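Local coordinates for Mll7089 protein (Mesorhizobium loti, PDB 2OZ8) that is of unproven function but may be a magnesium-dependent hydro-lyase resembling the mandelate racemases of the enolase superfamily, at residues A[6-11]-A[62-67]; A[13-18]-A[321-326]. All coordinates share one frame; numbering follows the deposited sequence.

Contact 1: residues A[6-11]-A[62-67]; sequences SHFRIT and EIESVF
In the N-terminal capping domain of this enolase-superfamily chain, strand 5-17 of the antiparallel sheet carries helix 60-70 on one side, and residues 6-11 and 62-67 form part of that packing. The two segments run roughly antiparallel, at 149°, their axes approaching to 8.7 Å. Phe-8 and Ile-10, two apart on the strand, both point at the helix, whereas Arg-9 between them turns away and pairs with Glu-37. Phe-8 holds CG in the crowded position between the backbone N and the carbonyl carbon (chi1 81°), and the edge of the Phe-67 ring is set over its face, a tilted edge-to-face (T-shaped) pair with planes at 59°. Phe-67 CD2 sits over the centre of that ring and comes within 3.7 Å of Phe-8 CG. At its rim, Phe-8 CZ lies 3.5 Å from the backbone Glu-64 O, near the ring plane. Ile-10 uses both branches: its CG2 meets Ile-63 CG2 at 3.5 Å, while CG1 lies 3.6 Å from Glu-64 CG, the two side chains alongside one another but heading opposite ways. Trp-72 and Phe-102 extend the aromatic cluster. Such helix-on-sheet packing is typical of the alpha+beta capping domain of the enolase superfamily.

Contact 2: residues A[13-18]-A[321-326]; sequences FQFARD and QNFDHL
Arg-17, near the end of strand 5-17, crosses with an almost fully stretched side chain to the 321-326 segment, a loop that ends in a 3-10 turn at 324-326. From CB, its CG is placed anti to the carbonyl carbon (chi1 -74°) and passes Asn-322 OD1 at 4.2 Å; the chain then runs extended to NE, which is held by the backbone oxygen of Asp-30. At the tip, NH1 donates to Gln-321 OE1 over 3.1 Å, a fairly straight bond (160° at the hydrogen) that uses an in-plane lone pair of the amide oxygen. The amide runs alongside the guanidinium, both ends heading in one direction and their planes close to parallel. Water 2 closes a second path, accepting from Arg-17 NH2 and donating to Gln-321 OE1, so two donors grip that oxygen. Water 1 accepts from Arg-17 NH1 and from the backbone N of Asn-322, and donates to Asp-18 OD1, while Asp-18 OD2 is bonded to Asn-375. Here the N-terminal capping domain meets a loop that follows strand 313-318 of the TIM-barrel domain, the two-domain plan of the enolase superfamily. Asn-322, the centre of an inverse gamma turn, sends ND2 to Ala-16 O at 3.3 Å, with the acceptor almost in its amide plane; the same nitrogen also reaches Pro-373 O. Beyond the polar end the interface becomes aromatic. His-325 turns its edge to the face of Phe-15, planes at 84° and centroids 5.3 Å apart, while Phe-15 CE1 comes to 3.4 Å from Asn-322 O. Farther back along the strand, the methyl Leu-326 CD2 stands 3.6 Å from the centroid of the Phe-13 ring, a CH-pi contact over its face.

How the contacts relate
Strand 5-17 serves both contacts, which illustrates how one long strand can take part in packing inside its own domain and at the boundary with the next. The centre of contact 1 lies about 23 Å, and that of contact 2 about 15 Å, from the centre of the chain; the two centres are about 21 Å apart, and Arg-12 alone separates segments 6-11 and 13-18 in sequence. The first is largely apolar; the second adds direct and water-mediated hydrogen bonds. In enolase-superfamily enzymes the active site lies at the C-terminal ends of the barrel strands, beneath the capping domain. Segment 321-326 follows strand 313-318 on that side, so contact 2 is probably the nearer to it.

Contact 1: residues A[6-11]-A[62-67]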
ATOM      1  N   SER A   6       5.993  51.275  -8.191  1.00 50.04           N
ATOM      2  CA  SER A   6       7.134  52.146  -8.474  1.00 49.48           C
ATOM      3  C   SER A   6       8.258  52.154  -7.441  1.00 48.41           C
ATOM      4  O   SER A   6       9.419  52.134  -7.815  1.00 49.22           O
ATOM      5  CB  SER A   6       6.696  53.569  -8.765  1.00 49.65           C
ATOM      6  OG  SER A   6       5.495  53.866  -8.092  1.00 53.11           O
ATOM      7  N   HIS A   7       7.911  52.210  -6.156  0.50 47.35           N
ATOM      8  CA  HIS A   7       8.893  52.258  -5.076  0.50 46.19           C
ATOM      9  C   HIS A   7       8.529  51.259  -3.956  0.50 45.70           C
ATOM     10  O   HIS A   7       7.382  50.799  -3.875  0.50 45.30           O
ATOM     11  CB  HIS A   7       8.970  53.664  -4.438  0.50 46.33           C
ATOM     12  CG  HIS A   7       8.858  54.808  -5.400  0.50 46.46           C
ATOM     13  ND1 HIS A   7       9.958  55.463  -5.911  0.50 46.54           N
ATOM     14  CD2 HIS A   7       7.774  55.445  -5.907  0.50 47.57           C
ATOM     15  CE1 HIS A   7       9.562  56.444  -6.702  0.50 47.41           C
ATOM     16  NE2 HIS A   7       8.240  56.458  -6.713  0.50 49.48           N
ATOM     17  N   PHE A   8       9.506  50.959  -3.091  1.00 44.73           N
ATOM     18  CA  PHE A   8       9.282  50.261  -1.850  1.00 44.46           C
ATOM     19  C   PHE A   8       9.912  51.001  -0.659  1.00 46.10           C
ATOM     20  O   PHE A   8      10.871  51.737  -0.824  1.00 46.32           O
ATOM     21  CB  PHE A   8       9.783  48.814  -1.946  1.00 43.24           C
ATOM     22  CG  PHE A   8      11.248  48.663  -1.757  1.00 39.34           C
ATOM     23  CD1 PHE A   8      11.792  48.642  -0.482  1.00 37.49           C
ATOM     24  CD2 PHE A   8      12.086  48.534  -2.854  1.00 36.92           C
ATOM     25  CE1 PHE A   8      13.195  48.505  -0.283  1.00 39.84           C
ATOM     26  CE2 PHE A   8      13.489  48.403  -2.691  1.00 38.59           C
ATOM     27  CZ  PHE A   8      14.045  48.395  -1.390  1.00 41.47           C
ATOM     28  N   ARG A   9       9.416  50.767   0.554  1.00 47.32           N
ATOM     29  CA  ARG A   9       9.921  51.472   1.733  1.00 49.28           C
ATOM     30  C   ARG A   9      10.051  50.476   2.891  1.00 48.16           C
ATOM     31  O   ARG A   9       9.120  49.714   3.140  1.00 49.03           O
ATOM     32  CB  ARG A   9       8.935  52.586   2.071  1.00 49.81           C
ATOM     33  CG  ARG A   9       9.430  53.804   2.892  1.00 53.31           C
ATOM     34  CD  ARG A   9       8.201  54.772   3.198  1.00 54.06           C
ATOM     35  NE  ARG A   9       7.649  55.435   1.990  1.00 61.83           N
ATOM     36  CZ  ARG A   9       6.362  55.460   1.590  1.00 63.16           C
ATOM     37  NH1 ARG A   9       5.389  54.858   2.277  1.00 61.61           N
ATOM     38  NH2 ARG A   9       6.049  56.120   0.470  1.00 64.09           N
ATOM     39  N   ILE A  10      11.193  50.453   3.584  1.00 47.40           N
ATOM     40  CA  ILE A  10      11.365  49.572   4.735  1.00 45.69           C
ATOM     41  C   ILE A  10      11.551  50.343   6.043  1.00 45.99           C
ATOM     42  O   ILE A  10      12.490  51.141   6.194  1.00 46.96           O
ATOM     43  CB  ILE A  10      12.538  48.591   4.565  1.00 46.01           C
ATOM     44  CG1 ILE A  10      12.477  47.839   3.210  1.00 44.38           C
ATOM     45  CG2 ILE A  10      12.626  47.607   5.790  1.00 44.39           C
ATOM     46  CD1 ILE A  10      11.522  46.676   3.150  1.00 41.65           C
ATOM     47  N   THR A  11      10.683  50.102   7.013  1.00 44.92           N
ATOM     48  CA  THR A  11      10.876  50.725   8.305  1.00 44.22           C
ATOM     49  C   THR A  11      11.140  49.682   9.366  1.00 43.22           C
ATOM     50  O   THR A  11      10.264  48.860   9.656  1.00 43.56           O
ATOM     51  CB  THR A  11       9.680  51.598   8.710  1.00 44.34           C
ATOM     52  OG1 THR A  11       9.325  52.444   7.617  1.00 45.67           O
ATOM     53  CG2 THR A  11      10.053  52.459   9.854  1.00 44.98           C
ATOM     54  N   GLU A  62      20.543  47.184   5.491  1.00 44.09           N
ATOM     55  CA  GLU A  62      20.818  45.835   5.059  1.00 43.88           C
ATOM     56  C   GLU A  62      19.501  45.224   4.474  1.00 44.03           C
ATOM     57  O   GLU A  62      19.517  44.659   3.379  1.00 43.32           O
ATOM     58  CB  GLU A  62      21.431  45.025   6.208  1.00 43.27           C
ATOM     59  CG  GLU A  62      22.028  43.649   5.858  1.00 45.25           C
ATOM     60  CD  GLU A  62      22.942  43.602   4.579  1.00 50.38           C
ATOM     61  OE1 GLU A  62      23.580  44.624   4.149  1.00 49.43           O
ATOM     62  OE2 GLU A  62      23.004  42.500   3.992  1.00 49.55           O
ATOM     63  N   ILE A  63      18.374  45.416   5.168  1.00 43.61           N
ATOM     64  CA  ILE A  63      17.060  44.973   4.709  1.00 44.17           C
ATOM     65  C   ILE A  63      16.707  45.556   3.311  1.00 45.98           C
ATOM     66  O   ILE A  63      16.269  44.827   2.395  1.00 46.22           O
ATOM     67  CB  ILE A  63      15.966  45.345   5.734  1.00 43.65           C
ATOM     68  CG1 ILE A  63      16.293  44.779   7.126  1.00 44.09           C
ATOM     69  CG2 ILE A  63      14.612  44.816   5.289  1.00 45.26           C
ATOM     70  CD1 ILE A  63      15.323  45.182   8.260  1.00 42.80           C
ATOM     71  N   GLU A  64      16.909  46.864   3.152  1.00 47.32           N
ATOM     72  CA  GLU A  64      16.648  47.543   1.898  1.00 49.52           C
ATOM     73  C   GLU A  64      17.518  47.011   0.743  1.00 49.71           C
ATOM     74  O   GLU A  64      17.035  46.858  -0.370  1.00 50.76           O
ATOM     75  CB  GLU A  64      16.777  49.068   2.052  1.00 48.65           C
ATOM     76  CG  GLU A  64      15.547  49.705   2.636  1.00 51.31           C
ATOM     77  CD  GLU A  64      15.661  51.219   2.997  1.00 53.27           C
ATOM     78  OE1 GLU A  64      16.783  51.760   3.186  1.00 55.43           O
ATOM     79  OE2 GLU A  64      14.566  51.865   3.084  1.00 60.12           O
ATOM     80  N   SER A  65      18.783  46.718   1.003  1.00 49.88           N
ATOM     81  CA  SER A  65      19.671  46.254  -0.045  1.00 50.47           C
ATOM     82  C   SER A  65      19.363  44.829  -0.488  1.00 50.12           C
ATOM     83  O   SER A  65      19.455  44.508  -1.657  1.00 51.11           O
ATOM     84  CB  SER A  65      21.117  46.390   0.401  1.00 50.49           C
ATOM     85  OG  SER A  65      21.411  47.791   0.550  1.00 55.09           O
ATOM     86  N   VAL A  66      18.978  43.980   0.444  1.00 49.59           N
ATOM     87  CA  VAL A  66      18.639  42.608   0.129  1.00 49.02           C
ATOM     88  C   VAL A  66      17.301  42.584  -0.617  1.00 48.37           C
ATOM     89  O   VAL A  66      17.186  41.980  -1.674  1.00 48.07           O
ATOM     90  CB  VAL A  66      18.633  41.762   1.408  1.00 48.97           C
ATOM     91  CG1 VAL A  66      18.140  40.369   1.143  1.00 49.24           C
ATOM     92  CG2 VAL A  66      20.057  41.731   2.004  1.00 49.47           C
ATOM     93  N   PHE A  67      16.295  43.274  -0.096  1.00 48.27           N
ATOM     94  CA  PHE A  67      15.020  43.358  -0.821  1.00 48.13           C
ATOM     95  C   PHE A  67      15.184  43.875  -2.253  1.00 49.00           C
ATOM     96  O   PHE A  67      14.661  43.241  -3.172  1.00 48.83           O
ATOM     97  CB  PHE A  67      13.995  44.194  -0.055  1.00 46.40           C
ATOM     98  CG  PHE A  67      12.597  44.079  -0.584  1.00 45.07           C
ATOM     99  CD1 PHE A  67      11.755  43.045  -0.163  1.00 44.03           C
ATOM    100  CD2 PHE A  67      12.087  45.023  -1.479  1.00 44.80           C
ATOM    101  CE1 PHE A  67      10.396  42.960  -0.626  1.00 42.78           C
ATOM    102  CE2 PHE A  67      10.727  44.907  -1.965  1.00 43.73           C
ATOM    103  CZ  PHE A  67       9.901  43.883  -1.521  1.00 39.88           C
TER

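Contact 2: residues A[13-18]-A[321-326]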
ATOM      1  N   PHE A  13      11.781  48.151  13.100  1.00 38.94           N
ATOM      2  CA  PHE A  13      11.442  48.240  14.528  1.00 38.83           C
ATOM      3  C   PHE A  13      12.172  47.140  15.364  1.00 39.79           C
ATOM      4  O   PHE A  13      12.439  46.007  14.899  1.00 40.52           O
ATOM      5  CB  PHE A  13       9.927  48.135  14.724  1.00 38.80           C
ATOM      6  CG  PHE A  13       9.126  49.181  13.945  1.00 39.22           C
ATOM      7  CD1 PHE A  13       8.931  50.458  14.455  1.00 39.42           C
ATOM      8  CD2 PHE A  13       8.602  48.890  12.696  1.00 40.02           C
ATOM      9  CE1 PHE A  13       8.230  51.427  13.739  1.00 39.02           C
ATOM     10  CE2 PHE A  13       7.896  49.845  11.978  1.00 39.06           C
ATOM     11  CZ  PHE A  13       7.714  51.116  12.503  1.00 39.12           C
ATOM     12  N   GLN A  14      12.519  47.465  16.595  1.00 39.31           N
ATOM     13  CA  GLN A  14      13.158  46.491  17.472  1.00 38.37           C
ATOM     14  C   GLN A  14      12.832  47.004  18.882  1.00 38.48           C
ATOM     15  O   GLN A  14      13.383  48.010  19.308  1.00 38.68           O
ATOM     16  CB  GLN A  14      14.665  46.402  17.239  1.00 37.22           C
ATOM     17  CG  GLN A  14      15.390  45.388  18.178  1.00 37.60           C
ATOM     18  CD  GLN A  14      16.938  45.398  18.060  1.00 37.53           C
ATOM     19  OE1 GLN A  14      17.529  46.065  17.210  1.00 40.32           O
ATOM     20  NE2 GLN A  14      17.577  44.668  18.925  1.00 33.41           N
ATOM     21  N   PHE A  15      11.912  46.333  19.570  1.00 38.23           N
ATOM     22  CA  PHE A  15      11.426  46.792  20.869  1.00 38.48           C
ATOM     23  C   PHE A  15      11.146  45.677  21.869  1.00 38.58           C
ATOM     24  O   PHE A  15      10.922  44.544  21.482  1.00 38.84           O
ATOM     25  CB  PHE A  15      10.196  47.664  20.696  1.00 37.08           C
ATOM     26  CG  PHE A  15       9.046  47.012  19.928  1.00 38.44           C
ATOM     27  CD1 PHE A  15       7.955  46.437  20.617  1.00 38.20           C
ATOM     28  CD2 PHE A  15       9.002  47.044  18.520  1.00 38.47           C
ATOM     29  CE1 PHE A  15       6.812  45.928  19.923  1.00 37.08           C
ATOM     30  CE2 PHE A  15       7.900  46.505  17.799  1.00 35.90           C
ATOM     31  CZ  PHE A  15       6.795  45.945  18.520  1.00 38.78           C
ATOM     32  N   ALA A  16      11.163  46.028  23.157  1.00 39.04           N
ATOM     33  CA  ALA A  16      10.837  45.114  24.262  1.00 38.57           C
ATOM     34  C   ALA A  16       9.359  44.793  24.268  1.00 38.59           C
ATOM     35  O   ALA A  16       8.516  45.641  23.894  1.00 38.24           O
ATOM     36  CB  ALA A  16      11.247  45.715  25.627  1.00 37.95           C
ATOM     37  N   ARG A  17       9.058  43.557  24.680  1.00 38.89           N
ATOM     38  CA  ARG A  17       7.681  43.112  24.901  1.00 40.10           C
ATOM     39  C   ARG A  17       7.236  43.489  26.304  1.00 40.41           C
ATOM     40  O   ARG A  17       8.064  43.749  27.164  1.00 39.94           O
ATOM     41  CB  ARG A  17       7.570  41.595  24.717  1.00 39.55           C
ATOM     42  CG  ARG A  17       7.634  41.168  23.262  1.00 40.17           C
ATOM     43  CD  ARG A  17       7.628  39.639  23.140  1.00 37.70           C
ATOM     44  NE  ARG A  17       7.856  39.211  21.763  1.00 35.31           N
ATOM     45  CZ  ARG A  17       6.888  38.978  20.885  1.00 36.95           C
ATOM     46  NH1 ARG A  17       5.607  39.139  21.217  1.00 37.39           N
ATOM     47  NH2 ARG A  17       7.202  38.587  19.663  1.00 37.64           N
ATOM     48  N   ASP A  18       5.924  43.492  26.518  1.00 41.90           N
ATOM     49  CA  ASP A  18       5.346  43.683  27.843  1.00 43.93           C
ATOM     50  C   ASP A  18       5.365  42.447  28.770  1.00 44.11           C
ATOM     51  O   ASP A  18       5.181  42.587  29.971  1.00 45.12           O
ATOM     52  CB  ASP A  18       3.932  44.275  27.733  1.00 43.81           C
ATOM     53  CG  ASP A  18       2.923  43.331  27.074  1.00 49.04           C
ATOM     54  OD1 ASP A  18       3.269  42.518  26.144  1.00 50.10           O
ATOM     55  OD2 ASP A  18       1.739  43.425  27.514  1.00 51.14           O
ATOM     56  N   GLN A 321      -0.399  40.542  21.885  1.00 36.46           N
ATOM     57  CA  GLN A 321       0.941  41.161  21.748  1.00 37.61           C
ATOM     58  C   GLN A 321       0.896  42.736  21.747  1.00 38.35           C
ATOM     59  O   GLN A 321      -0.134  43.338  21.401  1.00 38.58           O
ATOM     60  CB  GLN A 321       1.664  40.577  20.540  1.00 37.33           C
ATOM     61  CG  GLN A 321       2.058  39.108  20.746  1.00 37.48           C
ATOM     62  CD  GLN A 321       2.428  38.408  19.467  1.00 39.73           C
ATOM     63  OE1 GLN A 321       3.545  37.906  19.333  1.00 38.80           O
ATOM     64  NE2 GLN A 321       1.482  38.363  18.501  1.00 39.12           N
ATOM     65  N   ASN A 322       1.964  43.391  22.207  1.00 38.34           N
ATOM     66  CA  ASN A 322       1.970  44.866  22.268  1.00 38.41           C
ATOM     67  C   ASN A 322       2.402  45.417  20.915  1.00 38.18           C
ATOM     68  O   ASN A 322       3.534  45.845  20.767  1.00 38.98           O
ATOM     69  CB  ASN A 322       2.863  45.409  23.381  1.00 37.09           C
ATOM     70  CG  ASN A 322       4.340  45.051  23.182  1.00 40.16           C
ATOM     71  OD1 ASN A 322       4.650  43.984  22.637  1.00 41.24           O
ATOM     72  ND2 ASN A 322       5.263  45.936  23.630  1.00 38.45           N
ATOM     73  N   PHE A 323       1.480  45.416  19.953  1.00 38.15           N
ATOM     74  CA  PHE A 323       1.756  45.744  18.535  1.00 38.26           C
ATOM     75  C   PHE A 323       0.906  46.915  18.031  1.00 38.85           C
ATOM     76  O   PHE A 323       1.198  47.481  17.019  1.00 39.31           O
ATOM     77  CB  PHE A 323       1.460  44.525  17.604  1.00 36.64           C
ATOM     78  CG  PHE A 323       2.423  43.360  17.741  1.00 34.44           C
ATOM     79  CD1 PHE A 323       3.592  43.462  18.482  1.00 35.80           C
ATOM     80  CD2 PHE A 323       2.162  42.157  17.094  1.00 33.14           C
ATOM     81  CE1 PHE A 323       4.499  42.349  18.597  1.00 34.71           C
ATOM     82  CE2 PHE A 323       3.033  41.069  17.189  1.00 34.70           C
ATOM     83  CZ  PHE A 323       4.218  41.172  17.929  1.00 34.22           C
ATOM     84  N   ASP A 324      -0.158  47.262  18.722  1.00 40.15           N
ATOM     85  CA  ASP A 324      -1.178  48.119  18.141  1.00 42.02           C
ATOM     86  C   ASP A 324      -0.674  49.539  17.851  1.00 43.47           C
ATOM     87  O   ASP A 324      -1.176  50.217  16.945  1.00 44.66           O
ATOM     88  CB  ASP A 324      -2.417  48.162  19.059  1.00 41.84           C
ATOM     89  CG  ASP A 324      -3.196  46.837  19.092  1.00 44.60           C
ATOM     90  OD1 ASP A 324      -2.728  45.773  18.579  1.00 47.11           O
ATOM     91  OD2 ASP A 324      -4.311  46.858  19.634  1.00 47.52           O
ATOM     92  N   HIS A 325       0.308  49.993  18.624  1.00 43.82           N
ATOM     93  CA  HIS A 325       0.825  51.329  18.485  1.00 44.54           C
ATOM     94  C   HIS A 325       1.427  51.582  17.082  1.00 45.20           C
ATOM     95  O   HIS A 325       1.604  52.758  16.647  1.00 46.82           O
ATOM     96  CB  HIS A 325       1.858  51.602  19.577  1.00 43.76           C
ATOM     97  CG  HIS A 325       3.075  50.756  19.460  1.00 45.03           C
ATOM     98  ND1 HIS A 325       3.076  49.405  19.749  1.00 41.77           N
ATOM     99  CD2 HIS A 325       4.338  51.065  19.071  1.00 45.64           C
ATOM    100  CE1 HIS A 325       4.285  48.921  19.544  1.00 41.44           C
ATOM    101  NE2 HIS A 325       5.070  49.906  19.133  1.00 43.64           N
ATOM    102  N   LEU A 326       1.718  50.505  16.367  1.00 43.98           N
ATOM    103  CA  LEU A 326       2.343  50.641  15.089  1.00 43.03           C
ATOM    104  C   LEU A 326       1.371  51.052  13.981  1.00 43.25           C
ATOM    105  O   LEU A 326       1.820  51.509  12.929  1.00 43.21           O
ATOM    106  CB  LEU A 326       3.094  49.375  14.705  1.00 42.86           C
ATOM    107  CG  LEU A 326       4.290  48.841  15.491  1.00 42.59           C
ATOM    108  CD1 LEU A 326       4.589  47.408  15.047  1.00 41.65           C
ATOM    109  CD2 LEU A 326       5.550  49.690  15.397  1.00 40.89           C
TER
HETATM  110  O   HOH W   1       4.123  41.198  23.320  1.00 45.47           O
HETATM  111  O   HOH W   2       5.310  37.265  17.542  1.00 45.82           O